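Local coordinates for protein alginate lyase (Aplysia kurodai, PDB 5GMT) that probably cleaves the polymannuronate of alginate as a polysaccharide lyase of family 14, at residues A[153-158]-A[175-180]. Residues are numbered along the deposited sequence; the frame is centred on the assembly and turned at random.
Sequences AYIPTN and YGQSLG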
loop_
_atom_site.group_PDB
_atom_site.type_symbol
_atom_site.label_atom_id
_atom_site.label_comp_id
_atom_site.label_asym_id
_atom_site.label_seq_id
_atom_site.Cartn_x
_atom_site.Cartn_y
_atom_site.Cartn_z
ATOM N N ALA A 153 -0.551 -2.666 -8.647
ATOM C CA ALA A 153 0.250 -3.875 -8.510
ATOM C C ALA A 153 1.472 -3.912 -9.423
ATOM O O ALA A 153 1.363 -3.725 -10.637
ATOM C CB ALA A 153 -0.627 -5.096 -8.773
ATOM N N TYR A 154 2.631 -4.141 -8.815
ATOM C CA TYR A 154 3.816 -4.577 -9.543
ATOM C C TYR A 154 3.875 -6.093 -9.431
ATOM O O TYR A 154 4.167 -6.636 -8.371
ATOM C CB TYR A 154 5.085 -3.931 -8.977
ATOM C CG TYR A 154 5.321 -2.530 -9.478
ATOM C CD1 TYR A 154 4.432 -1.501 -9.172
ATOM C CD2 TYR A 154 6.430 -2.233 -10.258
ATOM C CE1 TYR A 154 4.636 -0.214 -9.639
ATOM C CE2 TYR A 154 6.647 -0.941 -10.728
ATOM C CZ TYR A 154 5.755 0.058 -10.413
ATOM O OH TYR A 154 5.957 1.341 -10.875
ATOM N N ILE A 155 3.569 -6.781 -10.526
ATOM C CA ILE A 155 3.507 -8.235 -10.529
ATOM C C ILE A 155 4.189 -8.733 -11.808
ATOM O O ILE A 155 4.416 -7.955 -12.719
ATOM C CB ILE A 155 2.038 -8.726 -10.444
ATOM C CG1 ILE A 155 1.172 -7.951 -11.433
ATOM C CG2 ILE A 155 1.501 -8.524 -9.039
ATOM C CD1 ILE A 155 -0.333 -8.344 -11.408
ATOM N N PRO A 156 4.554 -10.021 -11.860
ATOM C CA PRO A 156 5.256 -10.555 -13.039
ATOM C C PRO A 156 4.528 -10.314 -14.369
ATOM O O PRO A 156 3.306 -10.201 -14.423
ATOM C CB PRO A 156 5.348 -12.052 -12.734
ATOM C CG PRO A 156 5.424 -12.110 -11.242
ATOM C CD PRO A 156 4.530 -10.986 -10.745
ATOM N N THR A 157 5.288 -10.237 -15.456
ATOM C CA THR A 157 4.669 -9.963 -16.743
ATOM C C THR A 157 3.834 -11.134 -17.264
ATOM O O THR A 157 2.963 -10.943 -18.101
ATOM C CB THR A 157 5.729 -9.588 -17.806
ATOM O OG1 THR A 157 6.617 -10.687 -18.008
ATOM C CG2 THR A 157 6.536 -8.384 -17.342
ATOM N N ASN A 158 4.080 -12.344 -16.769
ATOM C CA ASN A 158 3.350 -13.497 -17.295
ATOM C C ASN A 158 2.035 -13.751 -16.539
ATOM O O ASN A 158 1.888 -14.722 -15.804
ATOM C CB ASN A 158 4.233 -14.757 -17.293
ATOM C CG ASN A 158 4.724 -15.144 -15.915
ATOM O OD1 ASN A 158 5.068 -14.295 -15.101
ATOM N ND2 ASN A 158 4.772 -16.453 -15.651
ATOM N N TYR A 175 4.926 0.673 -15.597
ATOM C CA TYR A 175 4.543 1.003 -14.223
ATOM C C TYR A 175 3.573 -0.023 -13.667
ATOM O O TYR A 175 3.371 -1.075 -14.261
ATOM C CB TYR A 175 3.932 2.398 -14.174
ATOM C CG TYR A 175 4.847 3.432 -14.764
ATOM C CD1 TYR A 175 6.192 3.456 -14.429
ATOM C CD2 TYR A 175 4.380 4.363 -15.676
ATOM C CE1 TYR A 175 7.048 4.392 -14.978
ATOM C CE2 TYR A 175 5.223 5.301 -16.227
ATOM C CZ TYR A 175 6.556 5.309 -15.878
ATOM O OH TYR A 175 7.399 6.250 -16.426
ATOM N N GLY A 176 2.981 0.275 -12.515
ATOM C CA GLY A 176 2.092 -0.683 -11.886
ATOM C C GLY A 176 0.816 -0.932 -12.668
ATOM O O GLY A 176 0.406 -0.097 -13.479
ATOM N N GLN A 177 0.200 -2.092 -12.439
ATOM C CA GLN A 177 -1.101 -2.400 -13.020
ATOM C C GLN A 177 -2.192 -1.834 -12.121
ATOM O O GLN A 177 -2.124 -1.975 -10.902
ATOM C CB GLN A 177 -1.276 -3.914 -13.191
ATOM C CG GLN A 177 -0.052 -4.615 -13.754
ATOM C CD GLN A 177 0.351 -4.038 -15.095
ATOM O OE1 GLN A 177 -0.480 -3.905 -15.996
ATOM N NE2 GLN A 177 1.614 -3.661 -15.221
ATOM N N SER A 178 -3.184 -1.174 -12.706
ATOM C CA SER A 178 -4.310 -0.670 -11.922
ATOM C C SER A 178 -5.409 -1.714 -11.912
ATOM O O SER A 178 -5.965 -2.042 -12.961
ATOM C CB SER A 178 -4.839 0.653 -12.487
ATOM O OG SER A 178 -3.862 1.666 -12.348
ATOM N N LEU A 179 -5.706 -2.239 -10.727
ATOM C CA LEU A 179 -6.760 -3.246 -10.576
ATOM C C LEU A 179 -7.905 -2.710 -9.731
ATOM O O LEU A 179 -7.700 -2.227 -8.610
ATOM C CB LEU A 179 -6.198 -4.521 -9.942
ATOM C CG LEU A 179 -5.329 -5.305 -10.931
ATOM C CD1 LEU A 179 -3.966 -5.550 -10.320
ATOM C CD2 LEU A 179 -5.982 -6.617 -11.301
ATOM N N GLY A 180 -9.109 -2.791 -10.284
ATOM C CA GLY A 180 -10.303 -2.423 -9.555
ATOM C C GLY A 180 -10.507 -0.935 -9.362
ATOM O O GLY A 180 -11.190 -0.534 -8.426
HETATM O O HOH W 1 3.667 -4.797 -13.130
#
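With chi1 -81°, Tyr154 carries CG anti to its carbonyl carbon, so a side chain whose CB starts away from 175-180 brings its ring back beside Gly176. Gln177 also sets CG anti to the carbonyl carbon and bends again at chi2 (-58°), which places NE2 where it can donate to a water. The Tyr154 ring lies obliquely against the peptide joining Tyr175 and Gly176, with CE1 3.4 Å from Gly176 N. Gly176 suits this place, because a CB there would crowd CE1. Tyr154 OH continues past the peptide to the edge of the Tyr175 ring and is hydrogen-bonded to Gly129 O. An alanine in place of Tyr154 would remove this ring and the bond to Gly129 O, and would probably loosen the fit of 175-176 against strand 149-154.

Beside the ring, Ala153 and Gln177 form an antiparallel hydrogen-bonded pair. Ala153 N reaches Gln177 O at 2.8 Å, in the carbonyl plane, and Gln177 N returns to Ala153 O at 2.7 Å, from above the Ala153 carbonyl plane; both are nearly straight. Past Tyr154 and Gly176 the two segments diverge, and one water links them, accepting from Gln177 NE2 (3.1 Å) and Ile155 N (3.3 Å). NE2 also bonds to His172 O. Ala153 CB meets Leu179 CD1 at 3.7 Å.

The pairing lies near one margin of an antiparallel sheet, where Tyr154 bonds through its backbone to Ser138, and Ser178 to Ile170 of the outermost strand 169-170. Two such sheets form a sandwich, consistent with a concanavalin-like jelly roll, and Leu179 packs between them onto Tyr224 and Ala226 of strand 222-229.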